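Local structure of putative 4-amino-4-deoxychorismate lyase (Thermus thermophilus, 2ZGI) at residues Ala22-Thr27 and Leu50-Ser55; Arg29-Arg34 and Ala76-Leu81; Thr172-Glu177 and Gly196-Arg201; Glu107-Arg112 and Gly144-Leu149; Leu150-Gly155 and Arg201-Pro206. The protein probably acts as a pyridoxal-phosphate-dependent lyase of the class-IV aminotransferase family, perhaps on 4-amino-4-deoxychorismate. All coordinates share one frame; numbering follows the deposited sequence.

Interaction 1 of 5, residues Ala22-Thr27 and Leu50-Ser55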
# COMPACT_ATOMS: atom_id res chain seq x y z
N ALA D 22 13.56 12.34 19.32
CA ALA D 22 13.62 13.71 18.77
C ALA D 22 15.06 14.22 18.70
O ALA D 22 15.53 14.97 19.57
CB ALA D 22 12.73 14.65 19.59
N SER D 23 15.79 13.75 17.68
CA SER D 23 17.21 14.07 17.53
C SER D 23 17.60 13.94 16.08
O SER D 23 16.90 13.27 15.28
CB SER D 23 18.09 13.13 18.39
OG SER D 23 17.93 11.76 18.02
N VAL D 24 18.69 14.62 15.72
CA VAL D 24 19.38 14.38 14.46
C VAL D 24 20.80 14.02 14.80
O VAL D 24 21.28 14.32 15.91
CB VAL D 24 19.28 15.60 13.47
CG1 VAL D 24 17.85 15.86 13.13
CG2 VAL D 24 19.87 16.87 14.11
N PHE D 25 21.48 13.34 13.88
CA PHE D 25 22.80 12.85 14.19
C PHE D 25 23.60 12.68 12.92
O PHE D 25 23.04 12.77 11.80
CB PHE D 25 22.72 11.54 15.02
CG PHE D 25 22.30 10.31 14.22
CD1 PHE D 25 23.27 9.43 13.72
CD2 PHE D 25 20.96 10.05 13.95
CE1 PHE D 25 22.90 8.30 12.98
CE2 PHE D 25 20.57 8.93 13.19
CZ PHE D 25 21.53 8.05 12.72
N THR D 26 24.90 12.45 13.07
CA THR D 26 25.72 12.03 11.97
C THR D 26 26.83 11.14 12.49
O THR D 26 27.24 11.25 13.66
CB THR D 26 26.26 13.24 11.17
OG1 THR D 26 26.76 12.78 9.91
CG2 THR D 26 27.41 13.97 11.94
N THR D 27 27.32 10.24 11.65
CA THR D 27 28.37 9.33 12.06
C THR D 27 29.54 9.42 11.08
O THR D 27 29.35 9.36 9.85
CB THR D 27 27.86 7.87 12.22
OG1 THR D 27 27.67 7.29 10.93
CG2 THR D 27 26.58 7.83 12.94
N LEU D 50 18.25 22.30 11.79
CA LEU D 50 17.40 23.47 11.51
C LEU D 50 16.06 23.07 10.84
O LEU D 50 15.02 23.66 11.14
CB LEU D 50 18.17 24.57 10.74
CG LEU D 50 19.63 25.00 11.09
CD1 LEU D 50 19.97 26.45 10.68
CD2 LEU D 50 20.14 24.72 12.55
N ALA D 51 16.09 22.04 9.98
CA ALA D 51 14.87 21.61 9.27
C ALA D 51 13.81 21.06 10.23
O ALA D 51 12.61 21.16 9.98
CB ALA D 51 15.22 20.54 8.20
N LEU D 52 14.26 20.55 11.37
CA LEU D 52 13.41 19.83 12.27
C LEU D 52 13.15 20.63 13.55
O LEU D 52 12.70 20.09 14.56
CB LEU D 52 14.04 18.46 12.55
CG LEU D 52 14.04 17.58 11.28
CD1 LEU D 52 14.55 16.21 11.57
CD2 LEU D 52 12.65 17.49 10.67
N GLY D 53 13.49 21.92 13.48
CA GLY D 53 13.31 22.88 14.57
C GLY D 53 14.12 22.63 15.82
O GLY D 53 13.68 23.00 16.91
N LEU D 54 15.28 21.98 15.68
CA LEU D 54 16.16 21.73 16.82
C LEU D 54 17.31 22.74 16.86
O LEU D 54 17.99 22.95 15.86
CB LEU D 54 16.71 20.30 16.76
CG LEU D 54 15.73 19.12 16.68
CD1 LEU D 54 16.50 17.87 16.25
CD2 LEU D 54 15.04 18.90 17.99
N SER D 55 17.50 23.38 18.01
CA SER D 55 18.66 24.27 18.23
C SER D 55 19.99 23.58 17.95
O SER D 55 20.28 22.52 18.51
CB SER D 55 18.69 24.78 19.67
OG SER D 55 17.48 25.42 20.00
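Three branched apolar side chains join strand 24-31 to the turn that closes helix 38-51, a Schellman motif with Gly53 as its C-prime residue. The central atom is Val24 CG1, which stands 3.7 Å from Leu52 CD1 and 3.9 Å from Leu54 CD1, so that a single methyl meets one methyl of each leucine. Val24 and Leu54 reach toward each other tip to tip, whereas Leu52 crosses the valine obliquely. The other valine branch, CG2, comes to 4.1 Å from Leu54 CD1. That same Leu54 methyl also lies against the strand backbone, 4.1 Å from Ser23 CA. No hydrogen bond spans the two segments, and every residue that touches is buried.

Torsions explain the meeting. In Val24, chi1 of -62° sets CG1 anti to the carbonyl carbon and pushes CG2 into the crowded position between the backbone N and that carbon. Both leucines also carry CG anti to the carbonyl carbon, beside their backbone N. One shell further out, Leu45, His48 and Ala49 of helix 38-51 pack on Val24, and Leu135 of a second subunit packs on Leu52, placing the contact near a subunit interface. Two residues along the strand, Thr26 OG1 is hydrogen-bonded to His41 ND1 and to NH2 of Arg44, a residue that binds pyridoxal phosphate. In the turn that presents the leucines, Gly53 has a phi of 65°, which favours glycine; Leu54 N bonds back to Ala49 O, and Gly53 N lies 3.3 Å from its acceptor, Leu50 O.

Interaction 2 of 5, residues Arg29-Arg34 and Ala76-Leu81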
# COMPACT_ATOMS: atom_id res chain seq x y z
N ARG D 29 33.91 8.64 10.16
CA ARG D 29 35.07 7.78 10.34
C ARG D 29 36.30 8.68 10.47
O ARG D 29 36.41 9.65 9.74
CB ARG D 29 35.24 6.83 9.16
CG ARG D 29 36.18 5.69 9.48
CD ARG D 29 36.18 4.61 8.42
NE ARG D 29 36.88 4.99 7.19
CZ ARG D 29 36.26 5.26 6.04
NH1 ARG D 29 34.94 5.22 5.99
NH2 ARG D 29 36.97 5.58 4.95
N ALA D 30 37.19 8.38 11.42
CA ALA D 30 38.49 9.05 11.51
C ALA D 30 39.55 8.04 11.17
O ALA D 30 39.47 6.89 11.63
CB ALA D 30 38.75 9.63 12.92
N GLU D 31 40.51 8.43 10.33
CA GLU D 31 41.60 7.54 9.99
C GLU D 31 42.88 8.17 10.47
O GLU D 31 43.17 9.32 10.15
CB GLU D 31 41.63 7.24 8.48
CG GLU D 31 40.37 6.46 8.01
CD GLU D 31 40.25 6.27 6.52
OE1 GLU D 31 40.96 6.95 5.75
OE2 GLU D 31 39.44 5.41 6.13
N GLY D 32 43.62 7.40 11.27
CA GLY D 32 44.87 7.87 11.91
C GLY D 32 44.74 9.27 12.49
O GLY D 32 45.56 10.16 12.19
N GLY D 33 43.70 9.47 13.29
CA GLY D 33 43.42 10.74 14.00
C GLY D 33 42.71 11.85 13.22
O GLY D 33 42.39 12.91 13.77
N ARG D 34 42.45 11.63 11.93
CA ARG D 34 41.92 12.67 11.07
C ARG D 34 40.49 12.32 10.68
O ARG D 34 40.27 11.28 10.04
CB ARG D 34 42.78 12.80 9.81
CG ARG D 34 42.38 13.95 8.89
CD ARG D 34 43.18 13.94 7.58
NE ARG D 34 42.74 12.90 6.64
CZ ARG D 34 41.75 13.04 5.77
NH1 ARG D 34 41.03 14.16 5.72
NH2 ARG D 34 41.43 12.04 4.95
N ALA D 76 44.58 4.72 18.23
CA ALA D 76 43.60 4.02 17.41
C ALA D 76 43.83 4.27 15.91
O ALA D 76 43.90 5.44 15.48
CB ALA D 76 42.19 4.43 17.82
N PRO D 77 43.99 3.19 15.12
CA PRO D 77 44.16 3.32 13.67
C PRO D 77 42.98 4.05 13.03
O PRO D 77 43.17 4.93 12.20
CB PRO D 77 44.23 1.87 13.16
CG PRO D 77 44.35 1.00 14.36
CD PRO D 77 44.18 1.81 15.60
N CYS D 78 41.77 3.68 13.44
CA CYS D 78 40.57 4.38 13.01
C CYS D 78 39.57 4.44 14.14
O CYS D 78 39.64 3.64 15.08
CB CYS D 78 39.95 3.67 11.82
SG CYS D 78 41.03 3.60 10.38
N LEU D 79 38.65 5.39 14.02
CA LEU D 79 37.62 5.66 15.01
C LEU D 79 36.30 5.80 14.29
O LEU D 79 36.26 6.22 13.13
CB LEU D 79 37.92 6.98 15.73
CG LEU D 79 39.13 6.95 16.65
CD1 LEU D 79 39.46 8.36 17.12
CD2 LEU D 79 38.85 6.06 17.85
N ARG D 80 35.23 5.41 14.97
CA ARG D 80 33.88 5.77 14.56
C ARG D 80 33.39 6.85 15.51
O ARG D 80 33.45 6.69 16.75
CB ARG D 80 32.95 4.55 14.61
CG ARG D 80 31.56 4.80 13.99
CD ARG D 80 30.53 3.95 14.74
NE ARG D 80 29.13 4.23 14.39
CZ ARG D 80 28.25 4.82 15.21
NH1 ARG D 80 28.62 5.24 16.41
NH2 ARG D 80 27.00 5.01 14.81
N LEU D 81 32.92 7.95 14.94
CA LEU D 81 32.49 9.07 15.73
C LEU D 81 31.02 9.27 15.50
O LEU D 81 30.50 8.96 14.42
CB LEU D 81 33.24 10.35 15.30
CG LEU D 81 34.76 10.31 15.22
CD1 LEU D 81 35.31 11.55 14.47
CD2 LEU D 81 35.26 10.33 16.65
O HOH W 1 42.07 7.56 14.66
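Arg29, Glu31 and Cys78 project from one face of a strand pair, with Ala30 and Leu79 on the other. On the first face, Arg29 turns its guanidinium side-on to Glu31 and holds a single oxygen with two nitrogens: NE is 2.8 Å and NH2 2.7 Å from Glu31 OE2. OE2 lies within 1° of the guanidinium plane, yet both donors approach it from above the carboxylate plane. The bend of the arginine at chi3 (74°) brings NE and NH2 round to that atom in this salt bridge, and Ala242 N is a further donor to it. Arg29 lies about 8 Å from the bound pyridoxal phosphate (side chain to cofactor), and its NH1 makes a weak hydrogen bond to O of Ser218, a cofactor-binding residue, so the pair borders the active site. On the same face, Cys78 SG lies 3.8 Å from Glu31 CG and forms a disulfide with Cys243.

The backbones form an antiparallel pair within the sheet that also contains strands 34-35 and 89-96. Ala30 and Leu79 make the hydrogen-bonded pair: Ala30 N donates to Leu79 O over 2.9 Å, nearly straight at 169°, and Leu79 N returns a bond to a lone pair of Ala30 O. Arg29 with Arg80 and Glu31 with Cys78 are non-hydrogen-bonded pairs. On the second face Ala30 CB and Leu79 CB lie 4.0 Å apart, and Leu81 CD1 closes in on the same alanine methyl.

Strand 24-31 then enters a type I' turn from Glu31 to Arg34, with positive phi at both Gly32 and Gly33. Gly32 N bonds Pro77 O at 2.7 Å, and a water accepts from Gly33 N while donating to Ala76 O.

Interaction 3 of 5, residues Thr172-Glu177 and Gly196-Arg201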
# COMPACT_ATOMS: atom_id res chain seq x y z
N THR D 172 27.30 4.31 -16.72
CA THR D 172 26.67 5.35 -15.91
C THR D 172 26.35 4.89 -14.49
O THR D 172 25.88 3.76 -14.26
CB THR D 172 25.41 5.92 -16.62
OG1 THR D 172 24.52 6.51 -15.67
CG2 THR D 172 24.70 4.83 -17.36
N LEU D 173 26.65 5.76 -13.53
CA LEU D 173 26.36 5.52 -12.12
C LEU D 173 25.12 6.31 -11.74
O LEU D 173 25.09 7.54 -11.88
CB LEU D 173 27.55 5.95 -11.26
CG LEU D 173 27.50 5.73 -9.74
CD1 LEU D 173 27.78 4.28 -9.37
CD2 LEU D 173 28.51 6.66 -9.09
N TYR D 174 24.10 5.60 -11.28
CA TYR D 174 22.86 6.21 -10.81
C TYR D 174 22.82 6.30 -9.29
O TYR D 174 23.10 5.32 -8.59
CB TYR D 174 21.67 5.39 -11.28
CG TYR D 174 21.65 5.24 -12.78
CD1 TYR D 174 21.07 6.23 -13.59
CD2 TYR D 174 22.24 4.14 -13.40
CE1 TYR D 174 21.05 6.09 -14.99
CE2 TYR D 174 22.23 3.99 -14.80
CZ TYR D 174 21.63 4.98 -15.58
OH TYR D 174 21.62 4.84 -16.95
N LEU D 175 22.46 7.47 -8.80
CA LEU D 175 22.17 7.64 -7.38
C LEU D 175 20.67 7.56 -7.18
O LEU D 175 19.88 8.29 -7.82
CB LEU D 175 22.73 8.96 -6.83
CG LEU D 175 24.13 9.42 -7.27
CD1 LEU D 175 24.61 10.53 -6.34
CD2 LEU D 175 25.17 8.29 -7.36
N LEU D 176 20.25 6.64 -6.30
CA LEU D 176 18.84 6.35 -6.13
C LEU D 176 18.24 7.44 -5.24
O LEU D 176 18.71 7.63 -4.11
CB LEU D 176 18.64 4.97 -5.49
CG LEU D 176 18.55 3.74 -6.42
CD1 LEU D 176 19.73 3.63 -7.35
CD2 LEU D 176 18.44 2.47 -5.59
N GLU D 177 17.22 8.14 -5.74
CA GLU D 177 16.60 9.22 -4.98
C GLU D 177 15.59 8.71 -3.97
O GLU D 177 15.21 7.54 -4.01
CB GLU D 177 15.92 10.24 -5.90
CG GLU D 177 16.83 10.85 -6.91
CD GLU D 177 16.10 11.75 -7.90
OE1 GLU D 177 14.87 11.66 -8.04
OE2 GLU D 177 16.80 12.56 -8.53
N GLY D 196 35.76 9.79 -15.66
CA GLY D 196 35.11 9.77 -16.96
C GLY D 196 33.87 8.90 -16.96
O GLY D 196 33.51 8.31 -17.98
N LEU D 197 33.23 8.78 -15.80
CA LEU D 197 31.93 8.12 -15.71
C LEU D 197 30.84 9.17 -15.64
O LEU D 197 31.01 10.23 -15.02
CB LEU D 197 31.84 7.18 -14.51
CG LEU D 197 32.79 5.97 -14.44
CD1 LEU D 197 32.70 5.34 -13.08
CD2 LEU D 197 32.47 4.95 -15.52
N ARG D 198 29.72 8.87 -16.29
CA ARG D 198 28.53 9.70 -16.25
C ARG D 198 27.75 9.36 -14.98
O ARG D 198 27.77 8.22 -14.52
CB ARG D 198 27.67 9.44 -17.49
CG ARG D 198 26.43 10.34 -17.62
CD ARG D 198 25.71 10.07 -18.94
NE ARG D 198 25.04 8.77 -18.96
CZ ARG D 198 23.71 8.62 -18.95
NH1 ARG D 198 22.91 9.68 -18.93
NH2 ARG D 198 23.18 7.40 -18.97
N VAL D 199 27.06 10.36 -14.43
CA VAL D 199 26.30 10.19 -13.20
C VAL D 199 24.90 10.80 -13.33
O VAL D 199 24.74 11.99 -13.68
CB VAL D 199 27.06 10.77 -11.97
CG1 VAL D 199 26.13 10.95 -10.76
CG2 VAL D 199 28.22 9.87 -11.61
N GLU D 200 23.89 9.99 -13.05
CA GLU D 200 22.50 10.45 -13.04
C GLU D 200 21.82 10.11 -11.72
O GLU D 200 22.17 9.12 -11.08
CB GLU D 200 21.72 9.77 -14.15
CG GLU D 200 22.13 10.18 -15.56
CD GLU D 200 21.00 9.93 -16.54
OE1 GLU D 200 20.05 10.76 -16.57
OE2 GLU D 200 21.05 8.90 -17.26
N ARG D 201 20.82 10.91 -11.36
CA ARG D 201 19.97 10.70 -10.17
C ARG D 201 18.58 10.34 -10.66
O ARG D 201 18.11 10.91 -11.65
CB ARG D 201 19.90 11.99 -9.34
CG ARG D 201 21.26 12.59 -9.00
CD ARG D 201 21.15 13.97 -8.37
NE ARG D 201 22.47 14.52 -8.09
CZ ARG D 201 23.20 14.23 -7.00
NH1 ARG D 201 22.73 13.41 -6.07
NH2 ARG D 201 24.40 14.79 -6.85
O HOH W 2 16.31 13.44 -10.86
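Tyr174 runs alongside Glu200 and points the same way from the sheet. Its CB lies 3.8 Å from Glu200 O. Along the ring, CD1 meets Glu200 CB at 3.6 Å, and CE1 comes equally near the carboxylate oxygen Glu200 OE2. At the tip, Tyr174 OH ends 3.6 Å from Arg198 NH2, with ring and guanidinium planes almost perpendicular at 87°. Thr172 OG1 stands over one ring face, displaced toward the rim, and Phe204 meets the ring as well. An alanine at Tyr174 would remove the ring that lies along Glu200 and against Thr172 OG1, and would probably leave the Glu200 and Arg198 side chains less well fixed.

Strands 172-176 and 198-202 are parallel neighbours of a beta-alpha-beta unit whose crossover is helix 183-194. The backbone evidence is a run of three bonds, each with its donor in the acceptor's carbonyl plane: Leu173 N to Arg198 O (2.9 Å), Glu200 N to Leu173 O, and Leu175 N to Glu200 O (2.8 Å). Arg198 runs alongside Thr172, its chain bent at chi3, with NH2 3.4 Å from Thr172 CG2, and forms a salt bridge with Glu200 OE2 through NH1. On the other face Leu173 and Val199 lie side by side, and Leu173 packs on Ala192 of helix 183-194, while Leu175 CD1 touches Arg201 NH1 at 3.4 Å; that nitrogen has its salt-bridge partner in Glu186 of the same helix.

Interaction 4 of 5, residues Glu107-Arg112 and Gly144-Leu149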
# COMPACT_ATOMS: atom_id res chain seq x y z
N GLU D 107 34.79 -9.47 -3.30
CA GLU D 107 33.73 -10.46 -3.57
C GLU D 107 32.28 -9.97 -3.37
O GLU D 107 31.32 -10.62 -3.82
CB GLU D 107 34.02 -11.72 -2.74
CG GLU D 107 35.45 -12.22 -2.96
CD GLU D 107 35.94 -13.21 -1.90
OE1 GLU D 107 35.16 -13.60 -1.00
OE2 GLU D 107 37.13 -13.61 -1.98
N GLY D 108 32.12 -8.83 -2.70
CA GLY D 108 30.81 -8.22 -2.54
C GLY D 108 29.95 -8.81 -1.44
O GLY D 108 30.22 -9.90 -0.92
N VAL D 109 28.89 -8.09 -1.11
CA VAL D 109 27.92 -8.50 -0.11
C VAL D 109 26.54 -8.77 -0.76
O VAL D 109 26.31 -8.39 -1.91
CB VAL D 109 27.75 -7.42 0.99
CG1 VAL D 109 29.10 -7.14 1.70
CG2 VAL D 109 27.16 -6.13 0.41
N ARG D 110 25.67 -9.43 -0.00
CA ARG D 110 24.26 -9.65 -0.35
C ARG D 110 23.39 -8.52 0.23
O ARG D 110 23.65 -8.07 1.36
CB ARG D 110 23.76 -10.98 0.23
CG ARG D 110 24.48 -12.24 -0.33
CD ARG D 110 23.77 -13.54 0.09
NE ARG D 110 24.26 -14.11 1.36
CZ ARG D 110 23.60 -15.00 2.12
NH1 ARG D 110 22.40 -15.43 1.77
NH2 ARG D 110 24.15 -15.45 3.24
N VAL D 111 22.40 -8.06 -0.54
CA VAL D 111 21.32 -7.24 0.02
C VAL D 111 20.00 -7.99 0.04
O VAL D 111 19.80 -8.96 -0.68
CB VAL D 111 21.10 -5.86 -0.69
CG1 VAL D 111 22.37 -5.06 -0.72
CG2 VAL D 111 20.48 -6.02 -2.12
N ARG D 112 19.10 -7.51 0.87
CA ARG D 112 17.75 -7.97 0.90
C ARG D 112 16.84 -6.74 0.70
O ARG D 112 16.94 -5.74 1.44
CB ARG D 112 17.48 -8.61 2.25
CG ARG D 112 16.03 -8.71 2.62
CD ARG D 112 15.41 -9.99 2.06
NE ARG D 112 14.13 -10.30 2.70
CZ ARG D 112 13.41 -11.38 2.43
NH1 ARG D 112 13.85 -12.29 1.57
NH2 ARG D 112 12.25 -11.57 3.04
N GLY D 144 20.46 -13.69 6.07
CA GLY D 144 21.85 -13.88 5.74
C GLY D 144 22.48 -12.81 4.87
O GLY D 144 23.54 -13.04 4.29
N ALA D 145 21.81 -11.64 4.76
CA ALA D 145 22.29 -10.50 3.95
C ALA D 145 22.98 -9.41 4.76
O ALA D 145 22.76 -9.30 5.96
CB ALA D 145 21.13 -9.89 3.17
N PHE D 146 23.79 -8.59 4.08
CA PHE D 146 24.53 -7.49 4.73
C PHE D 146 23.66 -6.27 5.00
O PHE D 146 23.75 -5.64 6.07
CB PHE D 146 25.78 -7.10 3.91
CG PHE D 146 26.52 -5.92 4.49
CD1 PHE D 146 27.40 -6.09 5.56
CD2 PHE D 146 26.31 -4.63 4.00
CE1 PHE D 146 28.08 -4.99 6.11
CE2 PHE D 146 26.98 -3.52 4.55
CZ PHE D 146 27.86 -3.71 5.59
N GLU D 147 22.81 -5.91 4.05
CA GLU D 147 22.05 -4.67 4.18
C GLU D 147 20.63 -4.90 3.76
O GLU D 147 20.36 -5.69 2.84
CB GLU D 147 22.67 -3.56 3.32
CG GLU D 147 21.91 -2.17 3.31
CD GLU D 147 21.95 -1.50 4.67
OE1 GLU D 147 22.65 -0.45 4.82
OE2 GLU D 147 21.31 -2.01 5.61
N GLY D 148 19.71 -4.20 4.42
CA GLY D 148 18.30 -4.22 4.04
C GLY D 148 17.96 -2.92 3.34
O GLY D 148 18.40 -1.84 3.78
N LEU D 149 17.20 -3.04 2.24
CA LEU D 149 16.70 -1.88 1.49
C LEU D 149 15.26 -1.53 1.82
O LEU D 149 14.43 -2.42 2.09
CB LEU D 149 16.88 -2.10 -0.03
CG LEU D 149 18.31 -2.51 -0.45
CD1 LEU D 149 18.43 -2.82 -1.95
CD2 LEU D 149 19.36 -1.50 -0.06
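A beta-alpha-beta unit, strand 111-117, helix 131-142 and strand 147-151, brings these segments together at the start of its two parallel strands. Three backbone bonds set the register. Phe146 N donates to Arg110 O at 2.8 Å, from 30° above the carbonyl plane; Arg112 N to Glu147 O (3.0 Å) and Leu149 N to Arg112 O (2.8 Å) run nearly along the C=O axes.

Before the strands pair, Val109 packs on Phe146, CB to CB at 3.5 Å. The two cross obliquely: Val109 CG1 approaches Phe146 CG and CG2 approaches CD2, with the rest of the ring leading away. An alanine at Val109 would probably loosen this packing, as both methyls that meet the ring atoms would be lost. Farther along, Val111 CG2 touches Leu149 CD1 at 3.8 Å. Ala145 CB fits against the Arg110-Arg112 backbone.

Gly144, the C-prime residue of the Schellman motif ending helix 131-142, places its O over one face of the Arg110 guanidinium. NH2 is 2.7 Å from that oxygen, but the angle is too poor for a hydrogen bond; a CB on Gly144 would collide with the same nitrogen.

Glu147 carries its carboxylate away from the first strand. OE2 uses its anti lone pair for Gly148 N and is also bonded by Ser161 OG, while Thr163 OG1 and Arg162 N hold OE1; the side chain lies about 6 Å from the cofactor. Helix 131-142 presents Ala140 to Ala145 and Glu139 to Arg112 in a salt bridge, and Leu215 of strand 212-217 packs on Val109, Val111, Phe146 and Glu147.

Interaction 5 of 5, residues Leu150-Gly155 and Arg201-Pro206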
# COMPACT_ATOMS: atom_id res chain seq x y z
N LEU D 150 14.99 -0.21 1.81
CA LEU D 150 13.68 0.36 2.16
C LEU D 150 13.03 1.08 0.96
O LEU D 150 13.72 1.50 0.03
CB LEU D 150 13.80 1.35 3.34
CG LEU D 150 14.25 0.74 4.69
CD1 LEU D 150 15.77 0.81 4.78
CD2 LEU D 150 13.57 1.40 5.88
N LEU D 151 11.70 1.18 1.00
CA LEU D 151 10.88 1.75 -0.07
C LEU D 151 10.33 3.12 0.31
O LEU D 151 10.30 3.46 1.51
CB LEU D 151 9.66 0.84 -0.29
CG LEU D 151 10.00 -0.64 -0.52
CD1 LEU D 151 8.72 -1.44 -0.60
CD2 LEU D 151 10.86 -0.77 -1.76
N ASP D 152 9.90 3.88 -0.70
CA ASP D 152 9.07 5.05 -0.45
C ASP D 152 7.58 4.62 -0.55
O ASP D 152 7.27 3.42 -0.70
CB ASP D 152 9.42 6.25 -1.35
CG ASP D 152 9.09 6.05 -2.82
OD1 ASP D 152 8.43 5.04 -3.18
OD2 ASP D 152 9.50 6.92 -3.61
N ALA D 153 6.69 5.60 -0.43
CA ALA D 153 5.25 5.33 -0.45
C ALA D 153 4.82 4.68 -1.75
O ALA D 153 3.86 3.90 -1.77
CB ALA D 153 4.47 6.64 -0.24
N PHE D 154 5.54 4.96 -2.84
CA PHE D 154 5.13 4.49 -4.16
C PHE D 154 5.81 3.20 -4.59
O PHE D 154 5.67 2.77 -5.75
CB PHE D 154 5.34 5.59 -5.19
CG PHE D 154 4.84 6.96 -4.76
CD1 PHE D 154 3.51 7.14 -4.36
CD2 PHE D 154 5.69 8.06 -4.76
CE1 PHE D 154 3.02 8.40 -3.97
CE2 PHE D 154 5.21 9.32 -4.36
CZ PHE D 154 3.88 9.49 -3.99
N GLY D 155 6.55 2.57 -3.68
CA GLY D 155 7.29 1.37 -4.04
C GLY D 155 8.64 1.54 -4.71
O GLY D 155 9.25 0.54 -5.11
N ARG D 201 20.82 10.91 -11.36
CA ARG D 201 19.97 10.70 -10.17
C ARG D 201 18.58 10.34 -10.66
O ARG D 201 18.11 10.91 -11.65
CB ARG D 201 19.90 11.99 -9.34
CG ARG D 201 21.26 12.59 -9.00
CD ARG D 201 21.15 13.97 -8.37
NE ARG D 201 22.47 14.52 -8.09
CZ ARG D 201 23.20 14.23 -7.00
NH1 ARG D 201 22.73 13.41 -6.07
NH2 ARG D 201 24.40 14.79 -6.85
N GLY D 202 17.92 9.40 -9.98
CA GLY D 202 16.53 9.05 -10.32
C GLY D 202 15.79 8.29 -9.25
O GLY D 202 16.39 7.85 -8.26
N LEU D 203 14.49 8.15 -9.42
CA LEU D 203 13.72 7.24 -8.60
C LEU D 203 13.60 5.93 -9.35
O LEU D 203 13.19 5.91 -10.52
CB LEU D 203 12.33 7.81 -8.33
CG LEU D 203 12.25 8.96 -7.34
CD1 LEU D 203 10.98 9.79 -7.56
CD2 LEU D 203 12.35 8.39 -5.89
N PHE D 204 13.97 4.84 -8.67
CA PHE D 204 14.03 3.50 -9.26
C PHE D 204 13.10 2.54 -8.53
O PHE D 204 13.04 2.54 -7.30
CB PHE D 204 15.45 2.92 -9.21
CG PHE D 204 16.44 3.58 -10.16
CD1 PHE D 204 16.88 2.90 -11.29
CD2 PHE D 204 16.94 4.86 -9.91
CE1 PHE D 204 17.80 3.50 -12.17
CE2 PHE D 204 17.85 5.48 -10.76
CZ PHE D 204 18.29 4.79 -11.89
N ARG D 205 12.38 1.73 -9.31
CA ARG D 205 11.62 0.60 -8.80
C ARG D 205 12.55 -0.61 -8.74
O ARG D 205 13.54 -0.66 -9.46
CB ARG D 205 10.45 0.27 -9.75
CG ARG D 205 9.48 1.40 -10.06
CD ARG D 205 8.11 0.87 -10.53
NE ARG D 205 7.37 0.16 -9.49
CZ ARG D 205 6.69 0.72 -8.48
NH1 ARG D 205 6.61 2.04 -8.34
NH2 ARG D 205 6.06 -0.06 -7.61
N PRO D 206 12.22 -1.62 -7.92
CA PRO D 206 13.06 -2.84 -7.83
C PRO D 206 13.48 -3.39 -9.21
O PRO D 206 14.65 -3.68 -9.44
CB PRO D 206 12.14 -3.84 -7.13
CG PRO D 206 11.17 -2.97 -6.33
CD PRO D 206 11.00 -1.71 -7.09
O HOH W 3 4.37 -0.38 -5.47
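Phe154 O is the best-held polar atom here, with one good bond and two weak ones. Arg205 NH1 donates to it over 2.9 Å at 156°, in the carbonyl plane and close to the guanidinium plane. Arg205 NH2 adds a weak bond to the same oxygen at 3.4 Å, and a water that accepts from NH2 (2.7 Å) gives it a weak third. The bend of Arg205 at chi3 turns its guanidinium edge to this oxygen, leaving Gly155 O over one face.

The carbonyl is presented by a type I turn from Asp152 to Gly155 after strand 147-151. Asp152 OD1 accepts from Phe154 N at 2.9 Å, an Asx turn, and also from His156 N. A CB on Gly155 would run into Arg205 NH2. Pro206 CD lies 3.5 Å from Gly155 O, and Asp152 OD2 meets Leu203 CD2 at 3.9 Å. The Phe154 ring meets Phe154 and His156 of a third subunit in edge-to-face contacts.

The bonds to Phe154 O join a charged group to a neutral carbonyl. Asp152 OD1 and Arg205 NH1, 6.2 Å apart, are not in contact, and Glu207 is a long, weak ion-pair partner of NE; the link is probably mainly charge-dipole, any help from these carboxylates being long-range.

Overall arrangement
Interactions 1 and 2 share strand 24-31 and the antiparallel sheet it forms with strand 78-86; their centres are 24 Å apart, they touch where Thr27 meets Arg80 and Leu81, and their segments alternate along the chain. The other three follow in sequence. Interaction 4 pairs strands 111-117 and 147-151, and interaction 5 starts where the second of these continues. The chain from 150-155 to 201-206 encloses interaction 3, which shares Arg201 and strand 198-202 with interaction 5, their centres 15 Å apart. Interactions 1 and 4 lie on opposite sides of the chain's centre, yet each has a side chain within about 11 Å of pyridoxal phosphate, consistent with a cofactor site between the two halves.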